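5-oxoprolinase subunit C (Escherichia coli, PDB 5DUD) catalyses the ATP-dependent cleavage of 5-oxoproline to L-glutamate, with release of ADP and inorganic phosphate. Local coordinates at residues A79-D83 against N84-T88; L53-L57 against G58-V62; V44-D47 against A48-A52. One frame throughout, in Å; residues are numbered along the deposited sequence.

Contact 1: residues A79-D83 against N84-T88; sequences ARLDD and NAVWT
V86 meets both L81 and A79 through its two methyl groups. Its CG1 lies 3.4 Å from L81 CB, the two side chains crossing at a slant, while V86 CG2 reaches A79 CB at 3.6 Å. The first torsion divides the work: at chi1 -49° CG1 sits anti to the carbonyl carbon and CG2 takes the remaining position between N and C, so that one branch serves each neighbour. Replacing V86 by an alanine would probably leave a gap beside L81 CB and A79 CB, since both methyls that fill it would be gone. Beneath these contacts runs a backbone network. L81 N donates to N84 O over 2.8 Å, and N84 N returns a bond to L81 O. V86 N adds a bond to A79 O at 2.9 Å. This is a tight beta hairpin, strands 80-81 and 84-85 joined through the two-residue loop D82-D83, with L81 and N84 on one face of the pair and R80 and A85 on the other. R80 keeps its chain extended and runs CG past N84 O at 3.6 Å, beside A85 CA. At the loop, the D83 and N84 side chains run alongside each other, carboxylate and amide planes turned 57° apart. At the far end a water accepts from A79 N at 3.0 Å and donates to V86 O, bridging the two limbs of the hairpin at its open end. Farther out, L72 lies under both A79 and V86, and L81 rests on F70. A79 also touches L102, and V86 touches L100, both of strand 99-102. That strand bonds to the hairpin as well: T101 OG1 to R80 O, and R99 N to D82 OD1.

Contact 2: residues L53-L57 against G58-V62; sequences LEITL and GQLTV
I55 and L60 touch through their outer methyls, CD1 of the isoleucine lying 3.7 Å from CD2 of the leucine, with the two side chains crossing at about a right angle. The branching of I55 gives it a second contact. With chi1 at -47°, CG1 stands anti to the carbonyl carbon and carries CD1 to L60, whereas CG2, anti to the backbone N, leans over the bend and meets G58 O at 3.4 Å. L60 answers from its own strand with CG anti to N (chi1 -177°), which extends the isobutyl group toward I55. The bend itself is made by L57, G58 and Q59, all with positive phi, a conformation that favours glycine at the middle position. Q59 sends its extended chain back beside the L57 carbonyl, its CG 3.7 Å from L57 O. On the side of the backbone turned away from L60, a water donates to I55 O at 3.1 Å and accepts from G58 N at 2.8 Å, linking two backbone groups that lie too far apart to bond directly. This is a beta arch: its two strands face each other through side chains and belong to different sheets. Strand 52-56 pairs with strands 12-14 and 110-115 in the five-stranded sheet, and strand 60-64 lies between strands 99-102 and 2-4 in the six-stranded one. L113 of strand 110-115 touches both I55 and L60, and L102 of strand 99-102 also packs on I55, so the pair lies in the apolar layer between the two sheets.

Contact 3: residues V44-D47 against A48-A52; sequences VGND and ANAPA
The D47 carbonyl oxygen accepts the backbone N-H of A50 at 2.8 Å (D47 O to A50 N), the bond that closes the turn. As the chain folds back, A50 CB comes to lie against N46 CB at 3.7 Å, so the methyl group covers the root of the asparagine side chain. The D47 carboxylate, carried with CG anti to the backbone N (chi1 -179°), stays beside the first peptides of the turn, its OD2 4.0 Å from N49 CB. D47 to A50 is a type I beta turn, which follows, one residue on, a Schellman motif in which G45, with positive phi, ends helix 34-44. Together the two bends carry the chain from that helix into strand 52-56. The N46 amide is used on both sides of its carbon: ND2 donates to V115 O and OD1 accepts from G117 N, which fixes its rotation and ties the turn to the end of strand 110-115. N41 of helix 34-44 holds the other limb, its ND2 bonding to A48 O and more weakly to A50 O. N49 OD1 has a weak bond to R38 of the same helix, and beyond P51 the backbone of A52 pairs with Q14.

In the fold
Along the chain the contacts follow in series: contact 3 adjoins contact 2 in the sequence, their centres about 18 Å apart, and contact 1 comes later. Contacts 1 and 2 lie about 14 Å apart between centres and about 6 Å between nearest atoms, without touching, but strand 99-102 lies between their strands in the six-stranded sheet and pairs with both, through T101 to R80 and L102 to L60. Contact 1 forms one outer end of that sheet, about 21 Å from contact 3 between centres and about 11 Å between nearest atoms. All three fall within the carboxyltransferase family region.

Contact 1: residues A79-D83 against N84-T88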
loop_
_atom_site.group_PDB
_atom_site.type_symbol
_atom_site.label_atom_id
_atom_site.label_comp_id
_atom_site.label_asym_id
_atom_site.label_seq_id
_atom_site.Cartn_x
_atom_site.Cartn_y
_atom_site.Cartn_z
ATOM N N ALA A 79 19.532 -0.451 -23.436
ATOM C CA ALA A 79 18.456 -0.507 -24.423
ATOM C C ALA A 79 18.980 -0.275 -25.828
ATOM O O ALA A 79 19.780 0.635 -26.039
ATOM C CB ALA A 79 17.386 0.521 -24.099
ATOM N N ARG A 80 18.562 -1.128 -26.775
ATOM C CA ARG A 80 18.937 -1.024 -28.183
ATOM C C ARG A 80 17.669 -0.801 -28.999
ATOM O O ARG A 80 16.735 -1.597 -28.891
ATOM C CB ARG A 80 19.706 -2.279 -28.673
ATOM C CG ARG A 80 21.173 -1.997 -29.007
ATOM C CD ARG A 80 21.842 -3.160 -29.711
ATOM N NE ARG A 80 23.249 -2.872 -30.010
ATOM C CZ ARG A 80 23.704 -2.212 -31.076
ATOM N NH1 ARG A 80 22.858 -1.747 -31.995
ATOM N NH2 ARG A 80 25.006 -2.012 -31.235
ATOM N N LEU A 81 17.623 0.314 -29.762
ATOM C CA LEU A 81 16.510 0.679 -30.646
ATOM C C LEU A 81 16.888 0.379 -32.105
ATOM O O LEU A 81 17.542 1.192 -32.758
ATOM C CB LEU A 81 16.154 2.170 -30.468
ATOM C CG LEU A 81 14.978 2.731 -31.306
ATOM C CD1 LEU A 81 13.650 2.115 -30.891
ATOM C CD2 LEU A 81 14.874 4.254 -31.173
ATOM N N ASP A 82 16.463 -0.798 -32.597
ATOM C CA ASP A 82 16.703 -1.305 -33.953
ATOM C C ASP A 82 18.219 -1.473 -34.238
ATOM O O ASP A 82 18.725 -2.577 -34.032
ATOM C CB ASP A 82 16.007 -0.438 -35.044
ATOM C CG ASP A 82 14.642 -0.916 -35.546
ATOM O OD1 ASP A 82 13.956 -1.672 -34.811
ATOM O OD2 ASP A 82 14.235 -0.490 -36.649
ATOM N N ASP A 83 18.941 -0.416 -34.694
ATOM C CA ASP A 83 20.371 -0.505 -35.045
ATOM C C ASP A 83 21.237 0.516 -34.277
ATOM O O ASP A 83 22.371 0.787 -34.683
ATOM C CB ASP A 83 20.566 -0.331 -36.574
ATOM C CG ASP A 83 20.123 0.995 -37.162
ATOM O OD1 ASP A 83 18.906 1.164 -37.390
ATOM O OD2 ASP A 83 20.995 1.861 -37.395
ATOM N N ASN A 84 20.723 1.053 -33.156
ATOM C CA ASN A 84 21.443 2.021 -32.325
ATOM C C ASN A 84 21.237 1.709 -30.854
ATOM O O ASN A 84 20.212 1.137 -30.486
ATOM C CB ASN A 84 20.964 3.450 -32.613
ATOM C CG ASN A 84 20.918 3.818 -34.080
ATOM O OD1 ASN A 84 19.863 4.155 -34.621
ATOM N ND2 ASN A 84 22.054 3.746 -34.760
ATOM N N ALA A 85 22.194 2.128 -30.008
ATOM C CA ALA A 85 22.135 1.943 -28.560
ATOM C C ALA A 85 21.640 3.232 -27.906
ATOM O O ALA A 85 22.325 4.252 -27.971
ATOM C CB ALA A 85 23.509 1.559 -28.029
ATOM N N VAL A 86 20.428 3.196 -27.328
ATOM C CA VAL A 86 19.801 4.352 -26.683
ATOM C C VAL A 86 20.077 4.314 -25.181
ATOM O O VAL A 86 20.175 3.229 -24.605
ATOM C CB VAL A 86 18.287 4.425 -26.994
ATOM C CG1 VAL A 86 18.023 4.276 -28.489
ATOM C CG2 VAL A 86 17.457 3.422 -26.188
ATOM N N TRP A 87 20.162 5.485 -24.539
ATOM C CA TRP A 87 20.473 5.562 -23.115
ATOM C C TRP A 87 19.386 6.269 -22.308
ATOM O O TRP A 87 18.496 6.924 -22.855
ATOM C CB TRP A 87 21.833 6.225 -22.928
ATOM C CG TRP A 87 22.950 5.304 -23.321
ATOM C CD1 TRP A 87 23.387 4.211 -22.634
ATOM C CD2 TRP A 87 23.694 5.334 -24.544
ATOM N NE1 TRP A 87 24.382 3.577 -23.338
ATOM C CE2 TRP A 87 24.601 4.253 -24.509
ATOM C CE3 TRP A 87 23.712 6.194 -25.653
ATOM C CZ2 TRP A 87 25.505 4.003 -25.545
ATOM C CZ3 TRP A 87 24.615 5.949 -26.674
ATOM C CH2 TRP A 87 25.483 4.854 -26.624
ATOM N N THR A 88 19.467 6.097 -20.977
ATOM C CA THR A 88 18.468 6.573 -20.027
ATOM C C THR A 88 18.562 8.073 -19.692
ATOM O O THR A 88 19.653 8.615 -19.516
ATOM C CB THR A 88 18.577 5.771 -18.717
ATOM O OG1 THR A 88 19.894 5.919 -18.184
ATOM C CG2 THR A 88 18.266 4.295 -18.908
HETATM O O HOH W 1 20.481 2.001 -21.912
#

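Contact 2: residues L53-L57 against G58-V62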
loop_
_atom_site.group_PDB
_atom_site.type_symbol
_atom_site.label_atom_id
_atom_site.label_comp_id
_atom_site.label_asym_id
_atom_site.label_seq_id
_atom_site.Cartn_x
_atom_site.Cartn_y
_atom_site.Cartn_z
ATOM N N LEU A 53 5.152 2.467 -17.997
ATOM C CA LEU A 53 5.419 1.060 -17.697
ATOM C C LEU A 53 6.532 0.866 -16.686
ATOM O O LEU A 53 7.635 1.337 -16.925
ATOM C CB LEU A 53 5.823 0.289 -18.966
ATOM C CG LEU A 53 4.835 0.263 -20.104
ATOM C CD1 LEU A 53 5.421 -0.458 -21.300
ATOM C CD2 LEU A 53 3.547 -0.373 -19.675
ATOM N N GLU A 54 6.282 0.106 -15.610
ATOM C CA GLU A 54 7.330 -0.289 -14.665
ATOM C C GLU A 54 7.860 -1.626 -15.160
ATOM O O GLU A 54 7.055 -2.460 -15.568
ATOM C CB GLU A 54 6.797 -0.395 -13.226
ATOM C CG GLU A 54 7.828 -0.917 -12.236
ATOM C CD GLU A 54 7.411 -0.829 -10.783
ATOM O OE1 GLU A 54 6.981 -1.864 -10.225
ATOM O OE2 GLU A 54 7.520 0.272 -10.199
ATOM N N ILE A 55 9.192 -1.822 -15.180
ATOM C CA ILE A 55 9.819 -3.064 -15.662
ATOM C C ILE A 55 10.773 -3.552 -14.595
ATOM O O ILE A 55 11.572 -2.749 -14.133
ATOM C CB ILE A 55 10.573 -2.835 -17.009
ATOM C CG1 ILE A 55 9.735 -2.042 -18.048
ATOM C CG2 ILE A 55 11.043 -4.159 -17.610
ATOM C CD1 ILE A 55 10.568 -1.140 -18.901
ATOM N N THR A 56 10.720 -4.846 -14.214
ATOM C CA THR A 56 11.613 -5.417 -13.204
ATOM C C THR A 56 12.616 -6.325 -13.902
ATOM O O THR A 56 12.215 -7.300 -14.535
ATOM C CB THR A 56 10.814 -6.161 -12.134
ATOM O OG1 THR A 56 9.816 -5.275 -11.622
ATOM C CG2 THR A 56 11.701 -6.676 -10.993
ATOM N N LEU A 57 13.920 -5.992 -13.794
ATOM C CA LEU A 57 15.050 -6.711 -14.401
ATOM C C LEU A 57 14.897 -6.815 -15.939
ATOM O O LEU A 57 14.907 -7.914 -16.497
ATOM C CB LEU A 57 15.254 -8.104 -13.769
ATOM C CG LEU A 57 15.805 -8.103 -12.342
ATOM C CD1 LEU A 57 15.473 -9.399 -11.632
ATOM C CD2 LEU A 57 17.310 -7.896 -12.337
ATOM N N GLY A 58 14.762 -5.653 -16.586
ATOM C CA GLY A 58 14.619 -5.481 -18.032
ATOM C C GLY A 58 13.900 -6.585 -18.789
ATOM O O GLY A 58 12.786 -6.959 -18.410
ATOM N N GLN A 59 14.527 -7.109 -19.878
ATOM C CA GLN A 59 13.996 -8.192 -20.718
ATOM C C GLN A 59 12.628 -7.815 -21.291
ATOM O O GLN A 59 11.633 -8.503 -21.071
ATOM C CB GLN A 59 13.927 -9.513 -19.926
ATOM C CG GLN A 59 15.295 -10.066 -19.516
ATOM C CD GLN A 59 15.169 -11.236 -18.562
ATOM O OE1 GLN A 59 14.337 -12.106 -18.823
ATOM N NE2 GLN A 59 15.708 -11.178 -17.319
ATOM N N LEU A 60 12.608 -6.696 -22.016
ATOM C CA LEU A 60 11.403 -6.129 -22.604
ATOM C C LEU A 60 11.648 -5.700 -24.047
ATOM O O LEU A 60 12.605 -4.972 -24.313
ATOM C CB LEU A 60 10.965 -4.916 -21.766
ATOM C CG LEU A 60 9.653 -4.234 -22.217
ATOM C CD1 LEU A 60 8.483 -4.694 -21.384
ATOM C CD2 LEU A 60 9.755 -2.722 -22.160
ATOM N N THR A 61 10.743 -6.093 -24.961
ATOM C CA THR A 61 10.766 -5.691 -26.369
ATOM C C THR A 61 9.385 -5.147 -26.686
ATOM O O THR A 61 8.398 -5.849 -26.464
ATOM C CB THR A 61 11.194 -6.830 -27.298
ATOM O OG1 THR A 61 12.486 -7.288 -26.901
ATOM C CG2 THR A 61 11.218 -6.404 -28.764
ATOM N N VAL A 62 9.310 -3.900 -27.178
ATOM C CA VAL A 62 8.035 -3.268 -27.501
ATOM C C VAL A 62 8.117 -2.592 -28.871
ATOM O O VAL A 62 8.928 -1.679 -29.071
ATOM C CB VAL A 62 7.596 -2.270 -26.409
HETATM O O HOH W 2 14.462 -3.381 -15.028
#

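Contact 3: residues V44-D47 against A48-A52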
loop_
_atom_site.group_PDB
_atom_site.type_symbol
_atom_site.label_atom_id
_atom_site.label_comp_id
_atom_site.label_asym_id
_atom_site.label_seq_id
_atom_site.Cartn_x
_atom_site.Cartn_y
_atom_site.Cartn_z
ATOM N N VAL A 44 8.994 13.397 -21.740
ATOM C CA VAL A 44 8.072 13.265 -22.871
ATOM C C VAL A 44 6.987 14.377 -22.913
ATOM O O VAL A 44 6.274 14.456 -23.911
ATOM C CB VAL A 44 7.433 11.857 -22.997
ATOM C CG1 VAL A 44 8.486 10.821 -23.382
ATOM C CG2 VAL A 44 6.679 11.427 -21.749
ATOM N N GLY A 45 6.879 15.219 -21.887
ATOM C CA GLY A 45 5.928 16.326 -21.872
ATOM C C GLY A 45 4.618 16.031 -21.176
ATOM O O GLY A 45 3.803 16.940 -21.016
ATOM N N ASN A 46 4.404 14.777 -20.727
ATOM C CA ASN A 46 3.182 14.388 -20.012
ATOM C C ASN A 46 3.225 14.931 -18.587
ATOM O O ASN A 46 4.275 15.394 -18.141
ATOM C CB ASN A 46 3.029 12.848 -19.950
ATOM C CG ASN A 46 3.112 12.104 -21.259
ATOM O OD1 ASN A 46 3.024 12.688 -22.345
ATOM N ND2 ASN A 46 3.290 10.793 -21.179
ATOM N N ASP A 47 2.110 14.811 -17.842
ATOM C CA ASP A 47 2.076 15.209 -16.430
ATOM C C ASP A 47 2.983 14.240 -15.661
ATOM O O ASP A 47 2.999 13.062 -16.001
ATOM C CB ASP A 47 0.631 15.189 -15.899
ATOM C CG ASP A 47 0.524 15.615 -14.448
ATOM O OD1 ASP A 47 0.980 16.733 -14.123
ATOM O OD2 ASP A 47 0.004 14.822 -13.635
ATOM N N ALA A 48 3.770 14.720 -14.680
ATOM C CA ALA A 48 4.749 13.902 -13.942
ATOM C C ALA A 48 4.181 12.557 -13.409
ATOM O O ALA A 48 4.894 11.558 -13.410
ATOM C CB ALA A 48 5.321 14.709 -12.790
ATOM N N ASN A 49 2.896 12.526 -13.025
ATOM C CA ASN A 49 2.213 11.321 -12.530
ATOM C C ASN A 49 1.458 10.551 -13.646
ATOM O O ASN A 49 0.636 9.684 -13.344
ATOM C CB ASN A 49 1.234 11.749 -11.434
ATOM C CG ASN A 49 1.945 12.286 -10.210
ATOM O OD1 ASN A 49 2.677 11.556 -9.536
ATOM N ND2 ASN A 49 1.835 13.584 -9.946
ATOM N N ALA A 50 1.760 10.811 -14.927
ATOM C CA ALA A 50 1.069 10.132 -16.028
ATOM C C ALA A 50 1.406 8.626 -16.044
ATOM O O ALA A 50 2.437 8.227 -15.496
ATOM C CB ALA A 50 1.437 10.772 -17.357
ATOM N N PRO A 51 0.556 7.766 -16.646
ATOM C CA PRO A 51 0.854 6.321 -16.632
ATOM C C PRO A 51 2.062 5.931 -17.492
ATOM O O PRO A 51 2.118 6.276 -18.671
ATOM C CB PRO A 51 -0.433 5.665 -17.159
ATOM C CG PRO A 51 -1.422 6.747 -17.328
ATOM C CD PRO A 51 -0.721 8.052 -17.330
ATOM N N ALA A 52 3.023 5.205 -16.886
ATOM C CA ALA A 52 4.234 4.708 -17.552
ATOM C C ALA A 52 4.506 3.259 -17.130
ATOM O O ALA A 52 4.137 2.867 -16.026
ATOM C CB ALA A 52 5.424 5.593 -17.207
#